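Local coordinates for protein thioredoxin reductase (Streptomyces clavuligerus, PDB 4NTD) that forms disulfide bonds in natural sulfur products such as holomycin, as an FAD-dependent relative of thioredoxin reductase, at residues S131-V135 with Q322-D327; D197-F201 with G247-S251. All coordinates share one frame; numbering follows the deposited sequence.

Interaction 1: residues S131-V135 with Q322-D327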
loop_
_atom_site.group_PDB
_atom_site.type_symbol
_atom_site.label_atom_id
_atom_site.label_comp_id
_atom_site.label_asym_id
_atom_site.label_seq_id
_atom_site.Cartn_x
_atom_site.Cartn_y
_atom_site.Cartn_z
ATOM N N SER A 131 4.748 -3.338 28.442
ATOM C CA SER A 131 5.668 -4.348 27.923
ATOM C C SER A 131 5.010 -5.048 26.736
ATOM O O SER A 131 3.831 -5.384 26.798
ATOM C CB SER A 131 6.009 -5.366 29.010
ATOM O OG SER A 131 6.972 -6.298 28.552
ATOM N N THR A 132 5.771 -5.265 25.665
ATOM C CA THR A 132 5.230 -5.844 24.430
ATOM C C THR A 132 6.255 -6.705 23.689
ATOM O O THR A 132 7.463 -6.506 23.826
ATOM C CB THR A 132 4.701 -4.735 23.490
ATOM O OG1 THR A 132 4.088 -5.321 22.333
ATOM C CG2 THR A 132 5.820 -3.789 23.053
ATOM N N ARG A 133 5.766 -7.658 22.899
ATOM C CA ARG A 133 6.646 -8.521 22.107
ATOM C C ARG A 133 7.201 -7.800 20.877
ATOM O O ARG A 133 8.339 -8.049 20.477
ATOM C CB ARG A 133 5.914 -9.797 21.675
ATOM C CG ARG A 133 5.452 -10.662 22.835
ATOM C CD ARG A 133 4.710 -11.897 22.353
ATOM N NE ARG A 133 5.606 -12.882 21.757
ATOM C CZ ARG A 133 5.207 -14.000 21.149
ATOM N NH1 ARG A 133 3.916 -14.290 21.033
ATOM N NH2 ARG A 133 6.110 -14.830 20.643
ATOM N N ARG A 134 6.394 -6.918 20.287
ATOM C CA ARG A 134 6.745 -6.240 19.036
ATOM C C ARG A 134 6.276 -4.787 19.037
ATOM O O ARG A 134 5.380 -4.413 19.800
ATOM C CB ARG A 134 6.104 -6.965 17.850
ATOM C CG ARG A 134 6.534 -8.413 17.666
ATOM C CD ARG A 134 7.988 -8.516 17.244
ATOM N NE ARG A 134 8.366 -9.885 16.896
ATOM C CZ ARG A 134 8.735 -10.829 17.761
ATOM N NH1 ARG A 134 8.786 -10.589 19.070
ATOM N NH2 ARG A 134 9.054 -12.037 17.310
ATOM N N VAL A 135 6.885 -3.979 18.171
ATOM C CA VAL A 135 6.510 -2.574 17.999
ATOM C C VAL A 135 6.376 -2.236 16.514
ATOM O O VAL A 135 7.203 -2.652 15.700
ATOM C CB VAL A 135 7.552 -1.630 18.644
ATOM C CG1 VAL A 135 7.212 -0.166 18.376
ATOM C CG2 VAL A 135 7.640 -1.885 20.141
ATOM N N GLN A 322 6.198 -13.893 11.548
ATOM C CA GLN A 322 7.416 -14.107 12.310
ATOM C C GLN A 322 7.119 -14.390 13.789
ATOM O O GLN A 322 7.870 -15.121 14.436
ATOM C CB GLN A 322 8.384 -12.937 12.125
ATOM C CG GLN A 322 9.828 -13.304 12.440
ATOM C CD GLN A 322 10.131 -13.262 13.924
ATOM O OE1 GLN A 322 9.516 -12.501 14.669
ATOM N NE2 GLN A 322 11.070 -14.092 14.364
ATOM N N LEU A 323 6.025 -13.839 14.318
ATOM C CA LEU A 323 5.569 -14.206 15.666
ATOM C C LEU A 323 5.203 -15.688 15.736
ATOM O O LEU A 323 5.511 -16.353 16.722
ATOM C CB LEU A 323 4.371 -13.359 16.122
ATOM C CG LEU A 323 4.659 -12.033 16.828
ATOM C CD1 LEU A 323 3.344 -11.358 17.188
ATOM C CD2 LEU A 323 5.509 -12.228 18.076
ATOM N N VAL A 324 4.551 -16.199 14.693
ATOM C CA VAL A 324 4.251 -17.631 14.617
ATOM C C VAL A 324 5.551 -18.438 14.627
ATOM O O VAL A 324 5.661 -19.422 15.356
ATOM C CB VAL A 324 3.404 -17.988 13.375
ATOM C CG1 VAL A 324 3.316 -19.500 13.194
ATOM C CG2 VAL A 324 2.009 -17.393 13.496
ATOM N N ASP A 325 6.536 -18.015 13.837
ATOM C CA ASP A 325 7.837 -18.692 13.821
ATOM C C ASP A 325 8.446 -18.745 15.226
ATOM O O ASP A 325 8.990 -19.774 15.630
ATOM C CB ASP A 325 8.809 -18.013 12.847
ATOM C CG ASP A 325 8.400 -18.175 11.388
ATOM O OD1 ASP A 325 8.925 -17.422 10.544
ATOM O OD2 ASP A 325 7.564 -19.050 11.076
ATOM N N GLU A 326 8.340 -17.647 15.973
ATOM C CA GLU A 326 8.815 -17.621 17.358
ATOM C C GLU A 326 7.959 -18.507 18.271
ATOM O O GLU A 326 8.500 -19.233 19.108
ATOM C CB GLU A 326 8.857 -16.190 17.904
ATOM C CG GLU A 326 9.581 -16.080 19.239
ATOM C CD GLU A 326 9.510 -14.692 19.838
ATOM O OE1 GLU A 326 9.937 -13.726 19.173
ATOM O OE2 GLU A 326 9.029 -14.571 20.983
ATOM N N ASP A 327 6.635 -18.441 18.111
ATOM C CA ASP A 327 5.710 -19.284 18.881
ATOM C C ASP A 327 6.052 -20.771 18.696
ATOM O O ASP A 327 6.082 -21.536 19.663
ATOM C CB ASP A 327 4.245 -19.038 18.465
ATOM C CG ASP A 327 3.720 -17.658 18.874
ATOM O OD1 ASP A 327 4.228 -17.068 19.852
ATOM O OD2 ASP A 327 2.777 -17.165 18.210
HETATM O O HOH W 1 8.562 -12.089 22.049
HETATM O O HOH W 2 7.320 -10.557 14.440
HETATM O O HOH W 3 10.168 -9.952 14.761
#
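Arg133 and Arg134 reach from the corner of the chain between strand 129-132 and strand 134-137 to the long helix 305-338, and meet Leu323, Glu326 and Asp327. Strand 134-137 belongs to the parallel sheet of the Rossmann-type FAD domain, so this salt-bridge network fastens the start of an inner strand of that sheet to the C-terminal helix. At the centre of the tight part is a single methyl. CD2 of Leu323 lies over a face of both guanidinium groups, 3.6 Å from CZ of Arg133 and 3.5 Å from CZ of Arg134, while the acids hold the edges. Glu326 divides its carboxylate: OE1 takes NH2 of Arg134 at 2.7 Å in a nearly straight bond (169°), and OE2 takes NH2 of Arg133 at 3.0 Å, met from above the carboxylate plane. NH1 and NH2 of Arg133 close end-on upon one oxygen, OD1 of Asp327, whose other oxygen is paired with Arg54. NH1 of Arg134 also returns to the carbonyl oxygen of Arg133, which fixes the rotation of its guanidinium. The bend at chi2 (-68°) carries the Arg134 chain along Leu323 toward Gln322 and Glu326, where the guanidinium lies nearly coplanar with the Gln322 amide. Replacing Arg134 with a leucine would probably leave Glu326 OE1 and the side-chain amide oxygen of Gln322 without their shared donor and one side of Leu323 less well packed. The looser margins are hydrated. One water links NE of Arg133 to Glu326 OE2; a second bridges NE of Arg134 and OE1 of Gln322, and a third does so with only a weak bond to NE. OE1 of Gln322 also receives NH2 of Arg134 directly at 2.7 Å, in the carbonyl plane and on a lone pair.

Interaction 2: residues D197-F201 with G247-S251; sequences DVVLF and GVARS
Asp197 and Arg250 supply the electrostatic part of this contact, in which strand 198-201 of a parallel Rossmann-type sheet meets the edge strand 247-249 of a small antiparallel sheet and the residue after it. That parallel sheet is not the FAD-binding one and is consistent with the second dinucleotide-binding domain of pyridine nucleotide-disulphide oxidoreductases; the contact lies away from the FAD and glutathione sites. The pairing is end-on and converges on a single atom: NH1 of Arg250 stands 2.8 Å from OD1 of Asp197, and NH2 is 3.0 Å from that same OD1. Both nitrogens come from one face of the carboxylate, whose plane is turned 71° from the guanidinium, and neither bond is straight.

Hydrogen bonds to backbone oxygens fix the arginine further. Its NE gives a bond of 2.7 Å to the carbonyl oxygen of Ala249, and NH1 also donates to the carbonyl oxygen of Leu175 on strand 175-178. Bends at chi2 and chi3 (-75° and 96°) fold the Arg250 chain so that NE can turn back to the preceding residue while the two terminal nitrogens face Asp197.

Van der Waals packing completes the account. CG2 of Val199 lies over one face of the guanidinium, toward its rim, and is 3.6 Å from NH1 of Arg250. The other methyl of Val199, CG1, sits over a face of the Phe201 ring. Val248 makes an apolar contact at the ring edge instead, its CB 3.7 Å from CE1 of Phe201, with one methyl beside CE1 and the other beside CZ.

Because Asp197 OD1 and Ala249 O both lie near the guanidinium plane and a methyl rests on one face, the charge is likely to be held in a well-defined orientation, joining the two sheets by both polarity and packing.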
loop_
_atom_site.group_PDB
_atom_site.type_symbol
_atom_site.label_atom_id
_atom_site.label_comp_id
_atom_site.label_asym_id
_atom_site.label_seq_id
_atom_site.Cartn_x
_atom_site.Cartn_y
_atom_site.Cartn_z
ATOM N N ASP A 197 -1.065 28.276 -15.918
ATOM C CA ASP A 197 -0.745 29.527 -15.229
ATOM C C ASP A 197 -0.050 29.208 -13.901
ATOM O O ASP A 197 -0.692 29.121 -12.851
ATOM C CB ASP A 197 -2.037 30.327 -15.007
ATOM C CG ASP A 197 -1.792 31.745 -14.506
ATOM O OD1 ASP A 197 -0.636 32.115 -14.212
ATOM O OD2 ASP A 197 -2.780 32.500 -14.411
ATOM N N VAL A 198 1.266 29.018 -13.972
ATOM C CA VAL A 198 2.095 28.702 -12.808
ATOM C C VAL A 198 3.280 29.663 -12.771
ATOM O O VAL A 198 4.005 29.787 -13.754
ATOM C CB VAL A 198 2.624 27.253 -12.864
ATOM C CG1 VAL A 198 3.482 26.941 -11.643
ATOM C CG2 VAL A 198 1.469 26.267 -12.964
ATOM N N VAL A 199 3.470 30.336 -11.636
ATOM C CA VAL A 199 4.564 31.289 -11.456
ATOM C C VAL A 199 5.474 30.847 -10.312
ATOM O O VAL A 199 4.991 30.453 -9.247
ATOM C CB VAL A 199 4.013 32.700 -11.151
ATOM C CG1 VAL A 199 5.117 33.636 -10.674
ATOM C CG2 VAL A 199 3.326 33.271 -12.382
ATOM N N LEU A 200 6.784 30.926 -10.535
ATOM C CA LEU A 200 7.769 30.692 -9.482
ATOM C C LEU A 200 8.232 32.025 -8.913
ATOM O O LEU A 200 8.756 32.867 -9.641
ATOM C CB LEU A 200 8.974 29.911 -10.016
ATOM C CG LEU A 200 10.141 29.689 -9.040
ATOM C CD1 LEU A 200 9.709 28.855 -7.844
ATOM C CD2 LEU A 200 11.323 29.040 -9.741
ATOM N N PHE A 201 8.029 32.211 -7.612
ATOM C CA PHE A 201 8.590 33.349 -6.895
ATOM C C PHE A 201 9.977 32.921 -6.424
ATOM O O PHE A 201 10.100 32.160 -5.464
ATOM C CB PHE A 201 7.676 33.742 -5.733
ATOM C CG PHE A 201 6.311 34.190 -6.177
ATOM C CD1 PHE A 201 6.080 35.517 -6.516
ATOM C CD2 PHE A 201 5.263 33.283 -6.288
ATOM C CE1 PHE A 201 4.830 35.934 -6.939
ATOM C CE2 PHE A 201 4.010 33.696 -6.712
ATOM C CZ PHE A 201 3.793 35.024 -7.039
ATOM N N GLY A 247 2.840 43.309 -5.846
ATOM C CA GLY A 247 2.038 42.124 -5.574
ATOM C C GLY A 247 1.702 41.362 -6.838
ATOM O O GLY A 247 1.603 41.948 -7.916
ATOM N N VAL A 248 1.536 40.051 -6.700
ATOM C CA VAL A 248 1.104 39.200 -7.800
ATOM C C VAL A 248 -0.096 38.395 -7.333
ATOM O O VAL A 248 -0.005 37.652 -6.357
ATOM C CB VAL A 248 2.215 38.237 -8.254
ATOM C CG1 VAL A 248 1.731 37.369 -9.411
ATOM C CG2 VAL A 248 3.457 39.019 -8.651
ATOM N N ALA A 249 -1.217 38.554 -8.029
ATOM C CA ALA A 249 -2.437 37.844 -7.677
ATOM C C ALA A 249 -2.313 36.359 -8.023
ATOM O O ALA A 249 -1.852 36.000 -9.108
ATOM C CB ALA A 249 -3.637 38.463 -8.380
ATOM N N ARG A 250 -2.698 35.515 -7.067
ATOM C CA ARG A 250 -2.727 34.057 -7.217
ATOM C C ARG A 250 -3.912 33.547 -6.396
ATOM O O ARG A 250 -4.290 34.174 -5.407
ATOM C CB ARG A 250 -1.443 33.417 -6.672
ATOM C CG ARG A 250 -0.145 33.732 -7.411
ATOM C CD ARG A 250 -0.010 32.983 -8.733
ATOM N NE ARG A 250 -0.432 33.779 -9.883
ATOM C CZ ARG A 250 -0.376 33.376 -11.151
ATOM N NH1 ARG A 250 0.080 32.164 -11.465
ATOM N NH2 ARG A 250 -0.784 34.192 -12.117
ATOM N N SER A 251 -4.493 32.418 -6.791
ATOM C CA SER A 251 -5.575 31.800 -6.012
ATOM C C SER A 251 -5.034 30.765 -5.022
ATOM O O SER A 251 -5.626 30.541 -3.963
ATOM C CB SER A 251 -6.597 31.141 -6.940
ATOM O OG SER A 251 -6.068 29.963 -7.520
#

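Overall arrangement
The two contacts lie on opposite sides of the chain's centre, their own centres about 54 Å apart, and share no secondary-structure element. Both are partly buried and both join a Rossmann-type sheet to a neighbouring part of the fold, yet they do so differently. Interaction 1 ties the FAD-binding sheet to the C-terminal helix through a branched, hydrated network of two arginines and two acids, and its helix also touches the second subunit. Interaction 2, which no other chain of the assembly touches, joins two sheets of the other half of the molecule through one arginine-aspartate pair and a larger apolar share. A guanidinium with an aliphatic methyl over its face recurs in both.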